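Local coordinates for protein endonuclease 2 (Arabidopsis thaliana, PDB 4CXO) that cleaves RNA and single-stranded DNA, and less readily double-stranded DNA, as a metal-dependent endonuclease that leaves 5'-phosphorylated products, at residues Q127-S132 with A151-I156; N140-H145 with K223-G228. All coordinates share one frame; numbering follows the deposited sequence.

How the contacts relate
The two contacts touch one another, their centres about 10 Å apart, and both reach the same thymidine-5'-phosphate. Contact 1 (127-132 with 151-156) is buried and supplies two histidine ligands of a zinc ion. Contact 2 (140-145 with 223-228) lies near the surface, with Asn140 hydrogen-bonded to the sugar oxygen of that nucleotide. Their segments alternate along the chain, and 140-145 and 151-156 contribute neighbouring antiparallel strands to one small sheet. The join between the contacts is probably made by backbone hydrogen bonds, Val144 N to Ala151 O at 2.8 Å and Leu153 N to Ile142 O at 3.0 Å, so strand 143-146 lies between 151-156, which carries His154, and the outer loop 223-228.

Contact 1. Residues Q127-S132 with A151-I156; sequences QPLHVS and ANLHHI. With ZN (zinc ion), chain I; TMP (thymidine-5'-phosphate), chain E.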
ATOM      1  N   GLN A 127      -2.553   1.190  -2.657  1.00 15.89           N
ATOM      2  CA  GLN A 127      -3.940   0.735  -2.746  1.00 17.26           C
ATOM      3  C   GLN A 127      -4.653   1.837  -3.522  1.00 16.21           C
ATOM      4  O   GLN A 127      -4.687   2.971  -3.079  1.00 17.77           O
ATOM      5  CB  GLN A 127      -4.522   0.533  -1.341  1.00 18.31           C
ATOM      6  CG  GLN A 127      -5.625  -0.521  -1.239  1.00 18.24           C
ATOM      7  CD  GLN A 127      -6.989  -0.059  -1.745  1.00 18.77           C
ATOM      8  OE1 GLN A 127      -7.133   0.313  -2.898  1.00 17.87           O
ATOM      9  NE2 GLN A 127      -8.006  -0.146  -0.896  1.00 17.04           N
ATOM     10  N   PRO A 128      -5.200   1.525  -4.715  1.00 16.88           N
ATOM     11  CA  PRO A 128      -5.779   2.597  -5.528  1.00 16.98           C
ATOM     12  C   PRO A 128      -6.800   3.476  -4.810  1.00 18.12           C
ATOM     13  O   PRO A 128      -6.779   4.695  -4.982  1.00 19.44           O
ATOM     14  CB  PRO A 128      -6.450   1.838  -6.675  1.00 17.34           C
ATOM     15  CG  PRO A 128      -5.603   0.623  -6.833  1.00 18.31           C
ATOM     16  CD  PRO A 128      -5.199   0.244  -5.436  1.00 16.69           C
ATOM     17  N   LEU A 129      -7.668   2.893  -3.995  1.00 18.77           N
ATOM     18  CA  LEU A 129      -8.690   3.676  -3.333  1.00 18.47           C
ATOM     19  C   LEU A 129      -8.168   4.414  -2.106  1.00 19.09           C
ATOM     20  O   LEU A 129      -8.905   5.154  -1.483  1.00 24.66           O
ATOM     21  CB  LEU A 129      -9.907   2.813  -2.998  1.00 19.50           C
ATOM     22  CG  LEU A 129     -10.737   2.421  -4.211  1.00 19.21           C
ATOM     23  CD1 LEU A 129     -11.875   1.497  -3.818  1.00 19.79           C
ATOM     24  CD2 LEU A 129     -11.251   3.651  -4.927  1.00 20.17           C
ATOM     25  N   HIS A 130      -6.891   4.251  -1.777  1.00 19.10           N
ATOM     26  CA  HIS A 130      -6.255   5.123  -0.802  1.00 17.52           C
ATOM     27  C   HIS A 130      -5.765   6.438  -1.410  1.00 19.43           C
ATOM     28  O   HIS A 130      -5.235   7.276  -0.707  1.00 21.68           O
ATOM     29  CB  HIS A 130      -5.097   4.403  -0.114  1.00 18.20           C
ATOM     30  CG  HIS A 130      -5.537   3.539   1.015  1.00 19.09           C
ATOM     31  ND1 HIS A 130      -5.120   3.744   2.308  1.00 19.98           N
ATOM     32  CD2 HIS A 130      -6.407   2.505   1.058  1.00 18.33           C
ATOM     33  CE1 HIS A 130      -5.698   2.860   3.100  1.00 19.04           C
ATOM     34  NE2 HIS A 130      -6.505   2.113   2.367  1.00 18.53           N
ATOM     35  N   VAL A 131      -5.906   6.583  -2.720  1.00 19.29           N
ATOM     36  CA  VAL A 131      -5.669   7.854  -3.417  1.00 19.59           C
ATOM     37  C   VAL A 131      -6.883   8.082  -4.312  1.00 23.41           C
ATOM     38  O   VAL A 131      -6.879   7.765  -5.507  1.00 22.33           O
ATOM     39  CB  VAL A 131      -4.374   7.810  -4.238  1.00 22.49           C
ATOM     40  CG1 VAL A 131      -4.038   9.187  -4.804  1.00 21.95           C
ATOM     41  CG2 VAL A 131      -3.226   7.304  -3.380  1.00 22.54           C
ATOM     42  N   SER A 132      -7.952   8.572  -3.715  1.00 21.27           N
ATOM     43  CA  SER A 132      -9.207   8.681  -4.452  1.00 19.54           C
ATOM     44  C   SER A 132     -10.132   9.706  -3.806  1.00 24.92           C
ATOM     45  O   SER A 132      -9.678  10.527  -3.016  1.00 24.80           O
ATOM     46  CB  SER A 132      -9.841   7.293  -4.593  1.00 22.37           C
ATOM     47  OG  SER A 132     -10.330   6.838  -3.354  1.00 29.01           O
ATOM     48  N   ALA A 151     -20.702  -5.499   1.168  1.00 28.95           N
ATOM     49  CA  ALA A 151     -19.380  -4.914   1.351  1.00 27.04           C
ATOM     50  C   ALA A 151     -19.346  -3.545   0.721  1.00 26.12           C
ATOM     51  O   ALA A 151     -20.114  -3.273  -0.187  1.00 29.60           O
ATOM     52  CB  ALA A 151     -18.307  -5.787   0.723  1.00 27.72           C
ATOM     53  N   ASN A 152     -18.463  -2.686   1.203  1.00 23.07           N
ATOM     54  CA  ASN A 152     -18.211  -1.436   0.495  1.00 22.59           C
ATOM     55  C   ASN A 152     -17.009  -1.586  -0.431  1.00 21.66           C
ATOM     56  O   ASN A 152     -16.187  -2.491  -0.264  1.00 21.86           O
ATOM     57  CB  ASN A 152     -18.085  -0.234   1.433  1.00 21.92           C
ATOM     58  CG  ASN A 152     -16.785  -0.217   2.213  1.00 24.58           C
ATOM     59  OD1 ASN A 152     -15.696  -0.148   1.644  1.00 25.64           O
ATOM     60  ND2 ASN A 152     -16.895  -0.260   3.527  1.00 30.97           N
ATOM     61  N   LEU A 153     -16.934  -0.712  -1.432  1.00 22.19           N
ATOM     62  CA  LEU A 153     -15.924  -0.847  -2.480  1.00 18.91           C
ATOM     63  C   LEU A 153     -14.514  -0.713  -1.934  1.00 18.83           C
ATOM     64  O   LEU A 153     -13.619  -1.417  -2.362  1.00 19.52           O
ATOM     65  CB  LEU A 153     -16.146   0.176  -3.586  1.00 21.19           C
ATOM     66  CG  LEU A 153     -15.277  -0.030  -4.819  1.00 20.50           C
ATOM     67  CD1 LEU A 153     -15.489  -1.386  -5.490  1.00 21.24           C
ATOM     68  CD2 LEU A 153     -15.546   1.121  -5.768  1.00 19.48           C
ATOM     69  N   HIS A 154     -14.314   0.185  -0.987  1.00 18.69           N
ATOM     70  CA  HIS A 154     -12.991   0.325  -0.391  1.00 19.11           C
ATOM     71  C   HIS A 154     -12.502  -0.997   0.218  1.00 18.43           C
ATOM     72  O   HIS A 154     -11.364  -1.425  -0.018  1.00 18.85           O
ATOM     73  CB  HIS A 154     -12.977   1.436   0.642  1.00 19.51           C
ATOM     74  CG  HIS A 154     -11.622   1.695   1.197  1.00 21.32           C
ATOM     75  ND1 HIS A 154     -10.784   2.673   0.704  1.00 20.19           N
ATOM     76  CD2 HIS A 154     -10.923   1.038   2.143  1.00 21.92           C
ATOM     77  CE1 HIS A 154      -9.639   2.634   1.361  1.00 21.03           C
ATOM     78  NE2 HIS A 154      -9.695   1.643   2.232  1.00 19.51           N
ATOM     79  N   HIS A 155     -13.367  -1.628   0.999  1.00 18.70           N
ATOM     80  CA  HIS A 155     -13.059  -2.903   1.659  1.00 21.11           C
ATOM     81  C   HIS A 155     -12.778  -4.011   0.652  1.00 19.38           C
ATOM     82  O   HIS A 155     -11.969  -4.896   0.880  1.00 18.92           O
ATOM     83  CB  HIS A 155     -14.221  -3.311   2.563  1.00 23.63           C
ATOM     84  CG  HIS A 155     -13.891  -4.428   3.494  1.00 26.83           C
ATOM     85  ND1 HIS A 155     -14.114  -5.749   3.179  1.00 28.98           N
ATOM     86  CD2 HIS A 155     -13.336  -4.422   4.726  1.00 33.61           C
ATOM     87  CE1 HIS A 155     -13.714  -6.510   4.179  1.00 27.75           C
ATOM     88  NE2 HIS A 155     -13.249  -5.729   5.135  1.00 31.64           N
ATOM     89  N   ILE A 156     -13.453  -3.951  -0.477  1.00 17.64           N
ATOM     90  CA  ILE A 156     -13.237  -4.919  -1.539  1.00 18.94           C
ATOM     91  C   ILE A 156     -11.805  -4.831  -2.028  1.00 18.49           C
ATOM     92  O   ILE A 156     -11.161  -5.854  -2.222  1.00 16.87           O
ATOM     93  CB  ILE A 156     -14.273  -4.727  -2.661  1.00 18.97           C
ATOM     94  CG1 ILE A 156     -15.604  -5.322  -2.190  1.00 21.10           C
ATOM     95  CG2 ILE A 156     -13.839  -5.381  -3.959  1.00 19.63           C
ATOM     96  CD1 ILE A 156     -16.795  -4.917  -3.013  1.00 20.71           C
TER
HETATM   97 ZN    ZN I 452      -8.006   0.900   3.333  1.00 22.23          ZN
HETATM   98  P   TMP E 401     -12.616   4.745   8.118  0.70 60.34           P
HETATM   99  O1P TMP E 401     -11.945   5.850   8.891  0.70 64.80           O
HETATM  100  O2P TMP E 401     -12.998   3.555   8.969  0.70 58.57           O
HETATM  101  O3P TMP E 401     -13.678   5.200   7.139  0.70 59.16           O
HETATM  102  O5' TMP E 401     -11.463   4.164   7.166  0.70 45.23           O
HETATM  103  C5' TMP E 401     -11.724   2.965   6.443  0.70 41.77           C
HETATM  104  C4' TMP E 401     -10.674   2.733   5.366  1.00 37.53           C
HETATM  105  O4' TMP E 401     -10.722   3.698   4.313  1.00 39.72           O
HETATM  106  C3' TMP E 401      -9.258   2.858   5.874  1.00 37.87           C
HETATM  107  O3' TMP E 401      -8.536   1.930   5.078  1.00 28.38           O
HETATM  108  C2' TMP E 401      -8.800   4.275   5.558  1.00 40.72           C
HETATM  109  C1' TMP E 401      -9.514   4.488   4.226  1.00 38.23           C
HETATM  110  N1  TMP E 401      -9.955   5.841   3.839  1.00 33.73           N
HETATM  111  C2  TMP E 401      -9.615   6.356   2.560  1.00 32.94           C
HETATM  112  O2  TMP E 401      -8.884   5.696   1.779  1.00 34.17           O
HETATM  113  N3  TMP E 401     -10.050   7.567   2.165  1.00 32.64           N
HETATM  114  C4  TMP E 401     -10.818   8.307   2.969  1.00 30.47           C
HETATM  115  O4  TMP E 401     -11.203   9.421   2.578  1.00 39.42           O
HETATM  116  C5  TMP E 401     -11.204   7.789   4.310  1.00 30.01           C
HETATM  117  C5M TMP E 401     -12.061   8.569   5.257  1.00 35.53           C
HETATM  118  C6  TMP E 401     -10.746   6.543   4.675  1.00 33.99           C
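The His154 imidazole lies between the nucleotide and Gln127: TMP O4' sits 3.1 Å above one face, offset toward the rim. Gln127 NE2 lies over the opposite face, 3.9 Å above the plane and also offset. Leu129 O comes in at the edge, in plane. His130 carries the thymine carbonyl TMP O2 over the centre of one face. Both rings point NE2 at one zinc ion and lie obliquely to each other, planes 39° apart. The zinc is 2.2 Å from His130 NE2 and 2.1 Å from His154 NE2. TMP O3' is a third ligand at 2.1 Å. With CG anti to the backbone N (chi1 -175°), His154 reaches from its helix to the metal. Second-shell carbonyls probably help hold both rings' rotation: His58 O takes the ND1 hydrogen bond of His130, Gly138 O that of His154. Gln127 OE1 accepts from Leu129 N at 2.9 Å, while Gln127 NE2 hydrogen-bonds to Asp158 OD1; Asp158 is itself a zinc ligand. Leu129 CD1 packs 3.9 Å from Leu153 CG. The 3-10 turn 128-130 thus lies against the start of helix 153-169, which Asn152 N-caps through OD1 where strand 149-152 ends; Trp157 of that helix and Ala221 of helix 206-221 also touch Leu129.

Contact 2. Residues N140-H145 with K223-G228; sequences NTIEVH and KGVTEG. With TMP (thymidine-5'-phosphate), chain E.
Glu227 reaches across to Glu143 and takes its backbone amide: Glu143 N donates to Glu227 OE1 at 2.9 Å, fairly straight at 161° but from above the carboxylate plane. The carboxylate gets there because CG stands anti to the backbone N (chi1 -179°) and the chain then bends at chi2, bringing OE2 to 3.6 Å from Glu143 CB. The carbonyl of the same residue is used as well, Gly228 N giving Glu143 O a 2.9 Å bond in the carbonyl plane. Both backbone polar groups of Glu143 are therefore satisfied by consecutive residues of 223-228. The Glu143 carboxylate itself leads away from Glu227. The flanking residues bond to 151-156 instead, Val144 to strand 149-152 and Ile142 to the start of helix 153-169. His145 ND1, by contrast, is buried here without a partner; Gly228 O lies near its ring plane at the edge, too distant to bond. Alongside these bonds, Val225 CG1 packs against both Ile142 CG2 and Val144 CG1, 4.0 Å from each, and Leu153 also touches Val225. At the far end, Asn140 ND2 donates to the sugar oxygen TMP O4' at 2.7 Å and also to Lys137 O, which would hold the amide in its rotation. A leucine in place of Asn140 would probably leave both TMP O4' and Lys137 O without this donor and the sugar less firmly held. The arrangement joins a strand of a small mixed sheet to the loop leading into strand 230-231, its parallel neighbour, within the largely helical S1/P1 nuclease fold, while Asn140 belongs to the nucleotide pocket of the substrate-binding region.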
ATOM      1  N   ASN A 140     -15.518   4.205   0.487  1.00 22.94           N
ATOM      2  CA  ASN A 140     -16.140   3.662   1.675  1.00 26.02           C
ATOM      3  C   ASN A 140     -17.658   3.819   1.677  1.00 26.89           C
ATOM      4  O   ASN A 140     -18.357   3.011   2.274  1.00 30.97           O
ATOM      5  CB  ASN A 140     -15.513   4.257   2.937  1.00 26.16           C
ATOM      6  CG  ASN A 140     -14.249   3.534   3.341  1.00 27.20           C
ATOM      7  OD1 ASN A 140     -14.308   2.406   3.819  1.00 28.00           O
ATOM      8  ND2 ASN A 140     -13.102   4.169   3.144  1.00 28.90           N
ATOM      9  N   THR A 141     -18.170   4.830   0.980  1.00 28.69           N
ATOM     10  CA  THR A 141     -19.609   5.053   0.942  1.00 28.40           C
ATOM     11  C   THR A 141     -20.308   4.353  -0.207  1.00 28.90           C
ATOM     12  O   THR A 141     -21.514   4.457  -0.330  1.00 31.45           O
ATOM     13  CB  THR A 141     -19.958   6.551   0.896  1.00 31.36           C
ATOM     14  OG1 THR A 141     -19.575   7.098  -0.363  1.00 33.69           O
ATOM     15  CG2 THR A 141     -19.260   7.296   2.025  1.00 32.37           C
ATOM     16  N   ILE A 142     -19.565   3.638  -1.045  1.00 25.43           N
ATOM     17  CA  ILE A 142     -20.182   2.888  -2.139  1.00 26.01           C
ATOM     18  C   ILE A 142     -20.474   1.479  -1.621  1.00 26.09           C
ATOM     19  O   ILE A 142     -19.569   0.668  -1.461  1.00 25.04           O
ATOM     20  CB  ILE A 142     -19.269   2.877  -3.380  1.00 24.85           C
ATOM     21  CG1 ILE A 142     -18.951   4.313  -3.797  1.00 28.42           C
ATOM     22  CG2 ILE A 142     -19.909   2.115  -4.531  1.00 24.74           C
ATOM     23  CD1 ILE A 142     -17.872   4.432  -4.855  1.00 29.06           C
ATOM     24  N   GLU A 143     -21.744   1.201  -1.345  1.00 28.65           N
ATOM     25  CA  GLU A 143     -22.157  -0.090  -0.797  1.00 27.86           C
ATOM     26  C   GLU A 143     -22.624  -1.008  -1.903  1.00 26.19           C
ATOM     27  O   GLU A 143     -23.509  -0.655  -2.677  1.00 29.44           O
ATOM     28  CB  GLU A 143     -23.274   0.095   0.228  1.00 32.02           C
ATOM     29  CG  GLU A 143     -22.833   0.815   1.492  1.00 36.14           C
ATOM     30  CD  GLU A 143     -21.966  -0.039   2.411  1.00 39.43           C
ATOM     31  OE1 GLU A 143     -21.801  -1.254   2.150  0.50 35.63           O
ATOM     32  OE2 GLU A 143     -21.451   0.517   3.407  0.50 38.50           O
ATOM     33  N   VAL A 144     -22.023  -2.191  -1.962  1.00 25.55           N
ATOM     34  CA  VAL A 144     -22.312  -3.169  -2.989  1.00 25.83           C
ATOM     35  C   VAL A 144     -22.338  -4.536  -2.332  1.00 25.97           C
ATOM     36  O   VAL A 144     -22.357  -4.631  -1.110  1.00 28.90           O
ATOM     37  CB  VAL A 144     -21.262  -3.135  -4.127  1.00 23.81           C
ATOM     38  CG1 VAL A 144     -21.279  -1.798  -4.833  1.00 26.51           C
ATOM     39  CG2 VAL A 144     -19.858  -3.449  -3.611  1.00 23.29           C
ATOM     40  N   HIS A 145     -22.345  -5.579  -3.149  1.00 25.46           N
ATOM     41  CA  HIS A 145     -22.148  -6.941  -2.689  1.00 26.71           C
ATOM     42  C   HIS A 145     -20.885  -7.526  -3.319  1.00 26.05           C
ATOM     43  O   HIS A 145     -20.636  -7.349  -4.510  1.00 25.88           O
ATOM     44  CB  HIS A 145     -23.356  -7.801  -3.061  1.00 29.02           C
ATOM     45  CG  HIS A 145     -24.593  -7.445  -2.299  1.00 38.33           C
ATOM     46  ND1 HIS A 145     -25.438  -6.428  -2.688  1.00 47.16           N
ATOM     47  CD2 HIS A 145     -25.110  -7.949  -1.155  1.00 44.59           C
ATOM     48  CE1 HIS A 145     -26.429  -6.329  -1.821  1.00 47.00           C
ATOM     49  NE2 HIS A 145     -26.255  -7.243  -0.882  1.00 52.21           N
ATOM     50  N   LYS A 223     -14.449   2.089 -11.824  1.00 22.30           N
ATOM     51  CA  LYS A 223     -14.954   1.820 -13.166  1.00 24.22           C
ATOM     52  C   LYS A 223     -16.021   0.742 -13.143  1.00 29.05           C
ATOM     53  O   LYS A 223     -15.760  -0.378 -12.709  1.00 28.37           O
ATOM     54  CB  LYS A 223     -13.798   1.374 -14.070  1.00 25.32           C
ATOM     55  CG  LYS A 223     -14.159   1.135 -15.526  1.00 27.70           C
ATOM     56  CD  LYS A 223     -14.681   2.409 -16.163  1.00 33.33           C
ATOM     57  CE  LYS A 223     -14.166   2.586 -17.574  1.00 44.06           C
ATOM     58  NZ  LYS A 223     -14.344   3.986 -18.046  1.00 51.18           N
ATOM     59  N   GLY A 224     -17.222   1.095 -13.602  1.00 32.58           N
ATOM     60  CA  GLY A 224     -18.314   0.145 -13.791  1.00 35.40           C
ATOM     61  C   GLY A 224     -19.111  -0.171 -12.539  1.00 37.88           C
ATOM     62  O   GLY A 224     -20.085  -0.914 -12.601  1.00 44.72           O
ATOM     63  N   VAL A 225     -18.716   0.395 -11.407  1.00 29.69           N
ATOM     64  CA  VAL A 225     -19.351   0.086 -10.135  1.00 27.70           C
ATOM     65  C   VAL A 225     -20.381   1.139  -9.770  1.00 30.26           C
ATOM     66  O   VAL A 225     -20.095   2.327  -9.799  1.00 33.69           O
ATOM     67  CB  VAL A 225     -18.307   0.018  -9.013  1.00 26.41           C
ATOM     68  CG1 VAL A 225     -18.964  -0.241  -7.670  1.00 27.95           C
ATOM     69  CG2 VAL A 225     -17.296  -1.070  -9.329  1.00 25.89           C
ATOM     70  N   THR A 226     -21.580   0.688  -9.426  1.00 34.28           N
ATOM     71  CA  THR A 226     -22.620   1.551  -8.891  1.00 31.39           C
ATOM     72  C   THR A 226     -23.139   0.969  -7.591  1.00 30.76           C
ATOM     73  O   THR A 226     -23.209  -0.255  -7.437  1.00 31.07           O
ATOM     74  CB  THR A 226     -23.826   1.635  -9.852  1.00 33.91           C
ATOM     75  OG1 THR A 226     -23.376   1.942 -11.174  1.00 41.94           O
ATOM     76  CG2 THR A 226     -24.809   2.684  -9.398  1.00 39.75           C
ATOM     77  N   GLU A 227     -23.520   1.860  -6.679  1.00 34.56           N
ATOM     78  CA  GLU A 227     -24.284   1.516  -5.477  1.00 36.99           C
ATOM     79  C   GLU A 227     -25.301   0.392  -5.763  1.00 32.10           C
ATOM     80  O   GLU A 227     -26.109   0.479  -6.706  1.00 31.95           O
ATOM     81  CB  GLU A 227     -24.989   2.785  -4.952  1.00 41.25           C
ATOM     82  CG  GLU A 227     -25.818   2.626  -3.684  1.00 46.86           C
ATOM     83  CD  GLU A 227     -25.007   2.668  -2.392  1.00 48.61           C
ATOM     84  OE1 GLU A 227     -23.791   2.963  -2.424  0.50 40.64           O
ATOM     85  OE2 GLU A 227     -25.605   2.399  -1.324  0.50 47.75           O
ATOM     86  N   GLY A 228     -25.232  -0.669  -4.958  1.00 30.13           N
ATOM     87  CA  GLY A 228     -26.152  -1.802  -5.067  1.00 30.30           C
ATOM     88  C   GLY A 228     -25.748  -2.920  -6.012  1.00 32.35           C
ATOM     89  O   GLY A 228     -26.394  -3.968  -6.032  1.00 31.49           O
TER
HETATM   90  P   TMP E 401     -12.616   4.745   8.118  0.70 60.34           P
HETATM   91  O1P TMP E 401     -11.945   5.850   8.891  0.70 64.80           O
HETATM   92  O2P TMP E 401     -12.998   3.555   8.969  0.70 58.57           O
HETATM   93  O3P TMP E 401     -13.678   5.200   7.139  0.70 59.16           O
HETATM   94  O5' TMP E 401     -11.463   4.164   7.166  0.70 45.23           O
HETATM   95  C5' TMP E 401     -11.724   2.965   6.443  0.70 41.77           C
HETATM   96  C4' TMP E 401     -10.674   2.733   5.366  1.00 37.53           C
HETATM   97  O4' TMP E 401     -10.722   3.698   4.313  1.00 39.72           O
HETATM   98  C3' TMP E 401      -9.258   2.858   5.874  1.00 37.87           C
HETATM   99  O3' TMP E 401      -8.536   1.930   5.078  1.00 28.38           O
HETATM  100  C2' TMP E 401      -8.800   4.275   5.558  1.00 40.72           C
HETATM  101  C1' TMP E 401      -9.514   4.488   4.226  1.00 38.23           C
HETATM  102  N1  TMP E 401      -9.955   5.841   3.839  1.00 33.73           N
HETATM  103  C2  TMP E 401      -9.615   6.356   2.560  1.00 32.94           C
HETATM  104  O2  TMP E 401      -8.884   5.696   1.779  1.00 34.17           O
HETATM  105  N3  TMP E 401     -10.050   7.567   2.165  1.00 32.64           N
HETATM  106  C4  TMP E 401     -10.818   8.307   2.969  1.00 30.47           C
HETATM  107  O4  TMP E 401     -11.203   9.421   2.578  1.00 39.42           O
HETATM  108  C5  TMP E 401     -11.204   7.789   4.310  1.00 30.01           C
HETATM  109  C5M TMP E 401     -12.061   8.569   5.257  1.00 35.53           C
HETATM  110  C6  TMP E 401     -10.746   6.543   4.675  1.00 33.99           C